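Local coordinates for protein omega transaminase (Pseudomonas sp., PDB 5LHA) that catalyses amino-group transfer between amines and carbonyl compounds, using a pyridoxal phosphate cofactor that is bound here in its pyridoxamine form, at residues A[261-266]-A[287-292]; A[156-161]-A[227-232]; A[128-133]-A[325-330]. All coordinates share one frame; numbering follows the deposited sequence.

Contact 1. Residues A[261-266]-A[287-292]; sequences LIADEV and DILCLA. With PMP (4'-deoxy-4'-aminopyridoxal-5'-phosphate), chain E.
Ile262, Ala263 and Asp264 pair with Ile288, Leu289 and Cys290 as neighbouring parallel strands, their axes 4.8 Å apart at closest and 20° askew. Ala263 sits at the centre: its N donates to Ile288 O, and its O accepts from Cys290 N. At one end Leu261 O takes two donors, Asp287 N and Ile288 N. In return Leu261 N donates to Asp287 OD2 at 2.8 Å, through the anti lone pair. Ile262 and Ile288 lie side by side, and Ile262 CG2 rests 3.8 Å from Cys290 SG. Helix 124-141 covers this face. On the other face Leu289 CD2 meets Ala263 CB, and just past the strand end Glu265 CG, both at 3.9 Å. Asp264 has CG anti to its backbone N (chi1 -172°), which sends OD2 to 2.9 Å from PMP N1. Its OD1 accepts from Val266 N at 3.2 Å, an Asx turn, and OD2 is hydrogen-bonded to His158 ND1. An alanine here would probably leave PMP N1 facing no carboxylate, and His158 ND1 and Val266 N without their acceptor. Val266 CB lies 3.7 Å from PMP C2, against the ring. A parallel beta-alpha-beta unit whose strand end brings an aspartate to the pyridine nitrogen is characteristic of fold type I PLP enzymes.

Contact 2. Residues A[156-161]-A[227-232]; sequences GYHGVH and ALIAEP. With PMP (4'-deoxy-4'-aminopyridoxal-5'-phosphate), chain E.
Glu231 reaches from the end of strand 225-230 to the backbone of Gly156 and Tyr157. Its CB points toward that loop, and CG turns anti to the carbonyl carbon (chi1 -55°). CG then lies 3.9 Å from PMP C2A and 4.0 Å from His158 CE1. Beyond CG the chain is extended, which carries CD to 3.6 Å from Tyr157 O. OE1 comes within 3.5 Å of PMP C2A and is bonded to Gly235 N. OE2 accepts from Tyr157 N at 2.8 Å, a nearly straight bond that arrives from above the carboxylate plane. Beside it the His158 ring is covered on one face by Ile229. Ile229 CG1 makes a CH-pi contact, 4.0 Å from the ring centroid. The ring stands 76° to the Glu231 carboxylate. Tyr157 brings a ring edge to the cofactor, with CE2 3.3 Å from PMP C4A, while Gly159 N sits over the centre of one face of its ring. Each oxygen of the buried carboxylate is thus held by a backbone N-H, which should fix its rotation beside the cofactor methyl. His158 ND1 bonds Asp264 OD2, so His158 is a second-shell residue that probably positions the aspartate facing the pyridine nitrogen.

Contact 3. Residues A[128-133]-A[325-330]; sequences VETALK and IMHGYT. With PMP (4'-deoxy-4'-aminopyridoxal-5'-phosphate), chain G.
The imidazole of His327 lies between Thr130 and Lys133, about one helical turn apart on helix 124-141, and each meets a different ring nitrogen. CG of His327 is anti to its backbone N (chi1 178°), and this sends the ring from the 325-330 segment to the helix. NE2 donates to Thr130 OG1 at 3.0 Å. That oxygen lies almost in the ring plane. ND1 accepts from Lys133 NZ at 2.9 Å, and here NZ is tilted 27° out of the plane. The Lys133 chain comes in from one side of the ring plane, with CD 3.8 Å from ND1 of His327; its bend at chi3 brings NZ down toward ND1. Thr130 crosses the other end of the ring, its CG2 3.8 Å from CD2 of His327.

Tyr329 runs past Thr130 in the opposite direction and turns a ring edge to it. Its OH is 3.6 Å from Thr130 OG1, a packing distance. Thr130 OG1 also bonds Asp126 O, one turn back in the helix. The same Tyr329 ring has CD1 3.6 Å from O1P of a PMP in the second subunit. Next in the chain, Thr330 grips O3P of that phosphate twice. Its N donates at 2.7 Å along an almost straight line, and its OG1 donates to the same oxygen.

Lys133 NZ has further bonds to Val160 O and Thr165 OG1 of the second subunit. Its ammonium group, probably charged, is therefore shared between His327 and the dimer partner. With ND1 accepting and NE2 donating, His327 is probably neutral, with its proton on NE2. Both nitrogens are satisfied, so the ring flip is probably fixed. The bonds join the helix to a segment whose far end holds a phosphate across the interface, consistent with cofactor binding that depends on the dimer.

In the fold
Contacts 1 and 2 have centres about 8 Å apart and share one mixed sheet, where strands 288-291, 260-264 and 225-230 are consecutive neighbours; contact 2 adds the 156-161 loop. Contact 3 lies about 14 Å from the centre of contact 1 and about 15 Å from that of contact 2. Its helix 124-141 packs on both: Ala131 touches Cys290, and Val128 touches Asp264 and His158. Along the chain contact 3 opens first and closes last, contact 2 comes within that span, and contact 1 follows it. Contacts 1 and 2 line the same PMP, whereas contact 3 reaches the cofactor of the second subunit. The dimer thus builds each site from both chains.

Contact 1. Residues A[261-266]-A[287-292]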
loop_
_atom_site.group_PDB
_atom_site.type_symbol
_atom_site.label_atom_id
_atom_site.label_comp_id
_atom_site.label_asym_id
_atom_site.label_seq_id
_atom_site.Cartn_x
_atom_site.Cartn_y
_atom_site.Cartn_z
ATOM N N LEU A 261 1.262 13.320 -19.302
ATOM C CA LEU A 261 -0.124 13.774 -19.307
ATOM C C LEU A 261 -0.947 12.765 -20.093
ATOM O O LEU A 261 -0.747 12.598 -21.301
ATOM C CB LEU A 261 -0.235 15.183 -19.883
ATOM C CG LEU A 261 -1.653 15.752 -19.956
ATOM C CD1 LEU A 261 -2.325 15.745 -18.588
ATOM C CD2 LEU A 261 -1.614 17.162 -20.523
ATOM N N ILE A 262 -1.852 12.083 -19.394
ATOM C CA ILE A 262 -2.754 11.098 -19.979
ATOM C C ILE A 262 -4.106 11.747 -20.206
ATOM O O ILE A 262 -4.769 12.162 -19.252
ATOM C CB ILE A 262 -2.906 9.858 -19.085
ATOM C CG1 ILE A 262 -1.552 9.199 -18.826
ATOM C CG2 ILE A 262 -3.876 8.883 -19.708
ATOM C CD1 ILE A 262 -1.598 8.190 -17.728
ATOM N N ALA A 263 -4.523 11.824 -21.461
ATOM C CA ALA A 263 -5.862 12.268 -21.798
ATOM C C ALA A 263 -6.779 11.052 -21.840
ATOM O O ALA A 263 -6.554 10.122 -22.624
ATOM C CB ALA A 263 -5.882 13.001 -23.135
ATOM N N ASP A 264 -7.783 11.039 -20.972
ATOM C CA ASP A 264 -8.814 10.010 -21.032
ATOM C C ASP A 264 -9.831 10.466 -22.068
ATOM O O ASP A 264 -10.701 11.293 -21.789
ATOM C CB ASP A 264 -9.433 9.780 -19.661
ATOM C CG ASP A 264 -10.377 8.595 -19.636
ATOM O OD1 ASP A 264 -10.914 8.199 -20.704
ATOM O OD2 ASP A 264 -10.554 8.036 -18.537
ATOM N N GLU A 265 -9.709 9.929 -23.276
ATOM C CA GLU A 265 -10.566 10.305 -24.385
ATOM C C GLU A 265 -11.632 9.254 -24.666
ATOM O O GLU A 265 -12.227 9.255 -25.748
ATOM C CB GLU A 265 -9.707 10.532 -25.629
ATOM C CG GLU A 265 -8.631 11.589 -25.482
ATOM C CD GLU A 265 -9.040 12.938 -26.043
ATOM O OE1 GLU A 265 -10.201 13.090 -26.482
ATOM O OE2 GLU A 265 -8.185 13.842 -26.081
ATOM N N VAL A 266 -11.923 8.391 -23.690
ATOM C CA VAL A 266 -12.889 7.318 -23.912
ATOM C C VAL A 266 -14.232 7.887 -24.362
ATOM O O VAL A 266 -14.864 7.359 -25.285
ATOM C CB VAL A 266 -13.021 6.447 -22.648
ATOM C CG1 VAL A 266 -14.255 5.583 -22.723
ATOM C CG2 VAL A 266 -11.775 5.590 -22.451
ATOM N N ASP A 287 0.590 13.112 -23.607
ATOM C CA ASP A 287 1.571 12.064 -23.856
ATOM C C ASP A 287 0.910 10.737 -24.212
ATOM O O ASP A 287 1.480 9.961 -24.988
ATOM C CB ASP A 287 2.485 11.882 -22.632
ATOM C CG ASP A 287 3.343 13.109 -22.342
ATOM O OD1 ASP A 287 4.359 13.302 -23.041
ATOM O OD2 ASP A 287 3.011 13.875 -21.418
ATOM N N ILE A 288 -0.272 10.455 -23.655
ATOM C CA ILE A 288 -0.983 9.190 -23.839
ATOM C C ILE A 288 -2.458 9.474 -24.107
ATOM O O ILE A 288 -3.038 10.388 -23.510
ATOM C CB ILE A 288 -0.831 8.272 -22.603
ATOM C CG1 ILE A 288 0.643 7.954 -22.345
ATOM C CG2 ILE A 288 -1.640 6.984 -22.782
ATOM C CD1 ILE A 288 0.885 7.218 -21.056
ATOM N N LEU A 289 -3.059 8.701 -25.020
ATOM C CA LEU A 289 -4.496 8.730 -25.291
ATOM C C LEU A 289 -5.129 7.411 -24.881
ATOM O O LEU A 289 -4.591 6.346 -25.199
ATOM C CB LEU A 289 -4.792 8.967 -26.771
ATOM C CG LEU A 289 -4.300 10.275 -27.369
ATOM C CD1 LEU A 289 -4.627 10.301 -28.862
ATOM C CD2 LEU A 289 -4.932 11.450 -26.633
ATOM N N CYS A 290 -6.263 7.489 -24.177
ATOM C CA CYS A 290 -7.113 6.342 -23.855
ATOM C C CYS A 290 -8.427 6.429 -24.633
ATOM O O CYS A 290 -9.166 7.411 -24.497
ATOM C CB CYS A 290 -7.387 6.276 -22.350
ATOM S SG CYS A 290 -5.930 6.130 -21.277
ATOM N N LEU A 291 -8.728 5.394 -25.427
ATOM C CA LEU A 291 -9.904 5.385 -26.297
ATOM C C LEU A 291 -10.723 4.105 -26.169
ATOM O O LEU A 291 -10.188 3.010 -25.968
ATOM C CB LEU A 291 -9.520 5.554 -27.769
ATOM C CG LEU A 291 -8.755 6.811 -28.155
ATOM C CD1 LEU A 291 -8.017 6.562 -29.454
ATOM C CD2 LEU A 291 -9.723 7.974 -28.283
ATOM N N ALA A 292 -12.035 4.259 -26.350
ATOM C CA ALA A 292 -12.960 3.137 -26.421
ATOM C C ALA A 292 -14.292 3.613 -26.981
ATOM O O ALA A 292 -14.334 4.570 -27.761
ATOM C CB ALA A 292 -13.162 2.496 -25.046
HETATM N N1 PMP E . -13.008 6.540 -18.688
HETATM C C2 PMP E . -14.063 7.296 -19.173
HETATM C C2A PMP E . -13.941 8.787 -19.335
HETATM C C3 PMP E . -15.332 6.734 -19.149
HETATM O O3 PMP E . -16.442 7.528 -19.262
HETATM C C4 PMP E . -15.475 5.356 -18.996
HETATM C C4A PMP E . -16.855 4.738 -19.051
HETATM N N4A PMP E . -17.872 5.768 -19.093
HETATM C C5 PMP E . -14.350 4.556 -18.785
HETATM C C6 PMP E . -13.108 5.171 -18.630
HETATM C C5A PMP E . -14.500 3.043 -18.726
HETATM O O4P PMP E . -15.019 2.543 -19.948
HETATM P P PMP E . -15.590 1.038 -20.101
HETATM O O1P PMP E . -17.023 1.059 -19.601
HETATM O O2P PMP E . -15.578 0.670 -21.571
HETATM O O3P PMP E . -14.797 0.031 -19.294
#

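Contact 2. Residues A[156-161]-A[227-232]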
loop_
_atom_site.group_PDB
_atom_site.type_symbol
_atom_site.label_atom_id
_atom_site.label_comp_id
_atom_site.label_asym_id
_atom_site.label_seq_id
_atom_site.Cartn_x
_atom_site.Cartn_y
_atom_site.Cartn_z
ATOM N N GLY A 156 -13.469 12.869 -11.578
ATOM C CA GLY A 156 -12.940 12.167 -12.728
ATOM C C GLY A 156 -13.344 10.703 -12.687
ATOM O O GLY A 156 -13.443 10.092 -11.624
ATOM N N TYR A 157 -13.616 10.144 -13.860
ATOM C CA TYR A 157 -13.999 8.745 -13.956
ATOM C C TYR A 157 -13.149 8.061 -15.011
ATOM O O TYR A 157 -13.110 8.503 -16.160
ATOM C CB TYR A 157 -15.488 8.594 -14.266
ATOM C CG TYR A 157 -15.889 7.159 -14.411
ATOM C CD1 TYR A 157 -15.982 6.325 -13.304
ATOM C CD2 TYR A 157 -16.204 6.639 -15.647
ATOM C CE1 TYR A 157 -16.354 5.001 -13.442
ATOM C CE2 TYR A 157 -16.583 5.331 -15.788
ATOM C CZ TYR A 157 -16.656 4.516 -14.700
ATOM O OH TYR A 157 -17.022 3.210 -14.863
ATOM N N HIS A 158 -12.519 6.947 -14.625
ATOM C CA HIS A 158 -11.546 6.275 -15.472
ATOM C C HIS A 158 -11.743 4.759 -15.456
ATOM O O HIS A 158 -10.782 3.999 -15.623
ATOM C CB HIS A 158 -10.125 6.634 -15.020
ATOM C CG HIS A 158 -9.902 8.105 -14.866
ATOM N ND1 HIS A 158 -9.823 8.960 -15.943
ATOM C CD2 HIS A 158 -9.798 8.880 -13.761
ATOM C CE1 HIS A 158 -9.655 10.197 -15.508
ATOM N NE2 HIS A 158 -9.640 10.174 -14.187
ATOM N N GLY A 159 -12.982 4.302 -15.296
ATOM C CA GLY A 159 -13.267 2.880 -15.316
ATOM C C GLY A 159 -13.190 2.211 -13.956
ATOM O O GLY A 159 -12.978 2.847 -12.919
ATOM N N VAL A 160 -13.320 0.878 -13.974
ATOM C CA VAL A 160 -13.547 0.122 -12.741
ATOM C C VAL A 160 -12.618 -1.077 -12.583
ATOM O O VAL A 160 -12.846 -1.922 -11.710
ATOM C CB VAL A 160 -15.010 -0.353 -12.647
ATOM C CG1 VAL A 160 -15.959 0.825 -12.614
ATOM C CG2 VAL A 160 -15.339 -1.269 -13.804
ATOM N N HIS A 161 -11.557 -1.159 -13.384
ATOM C CA HIS A 161 -10.453 -2.013 -12.979
ATOM C C HIS A 161 -9.784 -1.354 -11.775
ATOM O O HIS A 161 -9.977 -0.162 -11.517
ATOM C CB HIS A 161 -9.464 -2.224 -14.130
ATOM C CG HIS A 161 -10.059 -2.882 -15.343
ATOM N ND1 HIS A 161 -11.087 -3.795 -15.281
ATOM C CD2 HIS A 161 -9.772 -2.738 -16.659
ATOM C CE1 HIS A 161 -11.401 -4.195 -16.500
ATOM N NE2 HIS A 161 -10.623 -3.560 -17.357
ATOM N N ALA A 227 2.435 10.045 -13.693
ATOM C CA ALA A 227 1.547 10.631 -14.684
ATOM C C ALA A 227 0.392 11.353 -14.009
ATOM O O ALA A 227 0.077 11.117 -12.838
ATOM C CB ALA A 227 1.025 9.570 -15.652
ATOM N N LEU A 228 -0.202 12.272 -14.767
ATOM C CA LEU A 228 -1.469 12.912 -14.445
ATOM C C LEU A 228 -2.498 12.494 -15.487
ATOM O O LEU A 228 -2.234 12.586 -16.690
ATOM C CB LEU A 228 -1.319 14.438 -14.425
ATOM C CG LEU A 228 -2.485 15.357 -14.045
ATOM C CD1 LEU A 228 -1.933 16.654 -13.471
ATOM C CD2 LEU A 228 -3.386 15.670 -15.221
ATOM N N ILE A 229 -3.673 12.063 -15.035
ATOM C CA ILE A 229 -4.731 11.610 -15.930
ATOM C C ILE A 229 -5.949 12.505 -15.764
ATOM O O ILE A 229 -6.342 12.839 -14.640
ATOM C CB ILE A 229 -5.080 10.127 -15.683
ATOM C CG1 ILE A 229 -6.160 9.662 -16.658
ATOM C CG2 ILE A 229 -5.439 9.870 -14.216
ATOM C CD1 ILE A 229 -6.329 8.162 -16.696
ATOM N N ALA A 230 -6.542 12.900 -16.887
ATOM C CA ALA A 230 -7.669 13.814 -16.843
ATOM C C ALA A 230 -8.489 13.667 -18.114
ATOM O O ALA A 230 -7.953 13.400 -19.195
ATOM C CB ALA A 230 -7.198 15.263 -16.668
ATOM N N GLU A 231 -9.808 13.842 -17.963
ATOM C CA GLU A 231 -10.717 13.848 -19.102
ATOM C C GLU A 231 -10.820 15.262 -19.649
ATOM O O GLU A 231 -10.992 16.206 -18.872
ATOM C CB GLU A 231 -12.105 13.375 -18.695
ATOM C CG GLU A 231 -12.178 12.026 -18.013
ATOM C CD GLU A 231 -13.421 11.907 -17.144
ATOM O OE1 GLU A 231 -14.535 11.766 -17.686
ATOM O OE2 GLU A 231 -13.290 12.010 -15.911
ATOM N N PRO A 232 -10.727 15.462 -20.962
ATOM C CA PRO A 232 -10.860 16.832 -21.478
ATOM C C PRO A 232 -12.215 17.452 -21.178
ATOM O O PRO A 232 -12.287 18.659 -20.929
ATOM C CB PRO A 232 -10.605 16.661 -22.981
ATOM C CG PRO A 232 -9.760 15.430 -23.080
ATOM C CD PRO A 232 -10.225 14.525 -21.978
HETATM N N1 PMP E . -13.008 6.540 -18.688
HETATM C C2 PMP E . -14.063 7.296 -19.173
HETATM C C2A PMP E . -13.941 8.787 -19.335
HETATM C C3 PMP E . -15.332 6.734 -19.149
HETATM O O3 PMP E . -16.442 7.528 -19.262
HETATM C C4 PMP E . -15.475 5.356 -18.996
HETATM C C4A PMP E . -16.855 4.738 -19.051
HETATM N N4A PMP E . -17.872 5.768 -19.093
HETATM C C5 PMP E . -14.350 4.556 -18.785
HETATM C C6 PMP E . -13.108 5.171 -18.630
HETATM C C5A PMP E . -14.500 3.043 -18.726
HETATM O O4P PMP E . -15.019 2.543 -19.948
HETATM P P PMP E . -15.590 1.038 -20.101
HETATM O O1P PMP E . -17.023 1.059 -19.601
HETATM O O2P PMP E . -15.578 0.670 -21.571
HETATM O O3P PMP E . -14.797 0.031 -19.294
#

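Contact 3. Residues A[128-133]-A[325-330]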
loop_
_atom_site.group_PDB
_atom_site.type_symbol
_atom_site.label_atom_id
_atom_site.label_comp_id
_atom_site.label_asym_id
_atom_site.label_seq_id
_atom_site.Cartn_x
_atom_site.Cartn_y
_atom_site.Cartn_z
ATOM N N VAL A 128 -7.437 2.568 -19.697
ATOM C CA VAL A 128 -6.934 3.293 -18.536
ATOM C C VAL A 128 -5.960 2.423 -17.751
ATOM O O VAL A 128 -4.849 2.857 -17.412
ATOM C CB VAL A 128 -8.108 3.779 -17.667
ATOM C CG1 VAL A 128 -7.605 4.273 -16.319
ATOM C CG2 VAL A 128 -8.886 4.877 -18.406
ATOM N N GLU A 129 -6.368 1.190 -17.432
ATOM C CA GLU A 129 -5.473 0.265 -16.744
ATOM C C GLU A 129 -4.147 0.137 -17.478
ATOM O O GLU A 129 -3.078 0.101 -16.857
ATOM C CB GLU A 129 -6.140 -1.105 -16.598
ATOM C CG GLU A 129 -5.589 -1.942 -15.440
ATOM C CD GLU A 129 -6.087 -1.462 -14.076
ATOM O OE1 GLU A 129 -6.679 -0.367 -14.012
ATOM O OE2 GLU A 129 -5.892 -2.179 -13.067
ATOM N N THR A 130 -4.206 0.044 -18.807
ATOM C CA THR A 130 -3.005 -0.051 -19.626
ATOM C C THR A 130 -2.152 1.210 -19.523
ATOM O O THR A 130 -0.922 1.132 -19.405
ATOM C CB THR A 130 -3.418 -0.313 -21.075
ATOM O OG1 THR A 130 -4.157 -1.538 -21.129
ATOM C CG2 THR A 130 -2.203 -0.433 -21.988
ATOM N N ALA A 131 -2.785 2.384 -19.552
ATOM C CA ALA A 131 -2.037 3.635 -19.448
ATOM C C ALA A 131 -1.294 3.741 -18.124
ATOM O O ALA A 131 -0.194 4.301 -18.072
ATOM C CB ALA A 131 -2.978 4.830 -19.617
ATOM N N LEU A 132 -1.893 3.244 -17.037
ATOM C CA LEU A 132 -1.252 3.341 -15.726
ATOM C C LEU A 132 -0.026 2.444 -15.625
ATOM O O LEU A 132 1.044 2.897 -15.226
ATOM C CB LEU A 132 -2.255 2.992 -14.630
ATOM C CG LEU A 132 -3.431 3.963 -14.565
ATOM C CD1 LEU A 132 -4.457 3.521 -13.533
ATOM C CD2 LEU A 132 -2.924 5.382 -14.271
ATOM N N LYS A 133 -0.164 1.167 -15.981
ATOM C CA LYS A 133 0.949 0.222 -15.874
ATOM C C LYS A 133 2.070 0.553 -16.858
ATOM O O LYS A 133 3.253 0.392 -16.535
ATOM C CB LYS A 133 0.439 -1.196 -16.128
ATOM C CG LYS A 133 -0.414 -1.773 -15.017
ATOM C CD LYS A 133 -0.864 -3.192 -15.353
ATOM C CE LYS A 133 0.285 -4.181 -15.329
ATOM N NZ LYS A 133 -0.034 -5.420 -16.106
ATOM N N ILE A 325 7.598 -5.992 -22.841
ATOM C CA ILE A 325 6.238 -5.502 -22.622
ATOM C C ILE A 325 5.392 -6.723 -22.273
ATOM O O ILE A 325 4.885 -7.429 -23.146
ATOM C CB ILE A 325 5.706 -4.740 -23.835
ATOM C CG1 ILE A 325 6.568 -3.502 -24.094
ATOM C CG2 ILE A 325 4.239 -4.359 -23.639
ATOM C CD1 ILE A 325 6.137 -2.727 -25.304
ATOM N N MET A 326 5.241 -6.982 -20.973
ATOM C CA MET A 326 4.519 -8.153 -20.478
ATOM C C MET A 326 3.072 -7.827 -20.128
ATOM O O MET A 326 2.518 -8.353 -19.155
ATOM C CB MET A 326 5.238 -8.753 -19.272
ATOM C CG MET A 326 6.604 -9.343 -19.586
ATOM S SD MET A 326 6.567 -10.477 -20.989
ATOM C CE MET A 326 7.401 -9.492 -22.220
ATOM N N HIS A 327 2.436 -6.962 -20.912
ATOM C CA HIS A 327 1.075 -6.527 -20.651
ATOM C C HIS A 327 0.257 -6.614 -21.934
ATOM O O HIS A 327 0.718 -6.192 -23.003
ATOM C CB HIS A 327 1.051 -5.096 -20.116
ATOM C CG HIS A 327 -0.327 -4.575 -19.863
ATOM N ND1 HIS A 327 -1.059 -4.932 -18.754
ATOM C CD2 HIS A 327 -1.120 -3.755 -20.591
ATOM C CE1 HIS A 327 -2.237 -4.341 -18.800
ATOM N NE2 HIS A 327 -2.303 -3.627 -19.909
ATOM N N GLY A 328 -0.948 -7.158 -21.825
ATOM C CA GLY A 328 -1.829 -7.262 -22.970
ATOM C C GLY A 328 -2.851 -8.364 -22.785
ATOM O O GLY A 328 -2.818 -9.122 -21.816
ATOM N N TYR A 329 -3.730 -8.477 -23.780
ATOM C CA TYR A 329 -4.954 -9.245 -23.624
ATOM C C TYR A 329 -5.134 -10.242 -24.755
ATOM O O TYR A 329 -4.729 -10.002 -25.895
ATOM C CB TYR A 329 -6.178 -8.313 -23.557
ATOM C CG TYR A 329 -6.023 -7.266 -22.487
ATOM C CD1 TYR A 329 -6.190 -7.602 -21.150
ATOM C CD2 TYR A 329 -5.686 -5.949 -22.803
ATOM C CE1 TYR A 329 -6.031 -6.664 -20.145
ATOM C CE2 TYR A 329 -5.524 -4.992 -21.797
ATOM C CZ TYR A 329 -5.696 -5.365 -20.466
ATOM O OH TYR A 329 -5.557 -4.448 -19.446
ATOM N N THR A 330 -5.762 -11.368 -24.411
ATOM C CA THR A 330 -6.140 -12.364 -25.404
ATOM C C THR A 330 -6.824 -11.711 -26.592
ATOM O O THR A 330 -6.574 -12.074 -27.749
ATOM C CB THR A 330 -7.062 -13.399 -24.761
ATOM O OG1 THR A 330 -6.372 -14.040 -23.686
ATOM C CG2 THR A 330 -7.500 -14.448 -25.765
HETATM N N1 PMP G . -7.048 -15.907 -16.399
HETATM C C2 PMP G . -6.275 -16.896 -16.981
HETATM C C2A PMP G . -6.070 -18.220 -16.306
HETATM C C3 PMP G . -5.650 -16.666 -18.201
HETATM O O3 PMP G . -4.864 -17.642 -18.752
HETATM C C4 PMP G . -5.834 -15.445 -18.852
HETATM C C4A PMP G . -5.271 -15.200 -20.245
HETATM N N4A PMP G . -4.208 -16.123 -20.604
HETATM C C5 PMP G . -6.552 -14.432 -18.209
HETATM C C6 PMP G . -7.074 -14.652 -16.938
HETATM C C5A PMP G . -6.744 -13.095 -18.891
HETATM O O4P PMP G . -7.487 -13.224 -20.086
HETATM P P PMP G . -7.559 -11.966 -21.087
HETATM O O1P PMP G . -7.737 -10.684 -20.303
HETATM O O2P PMP G . -8.677 -12.120 -22.096
HETATM O O3P PMP G . -6.254 -11.952 -21.857
#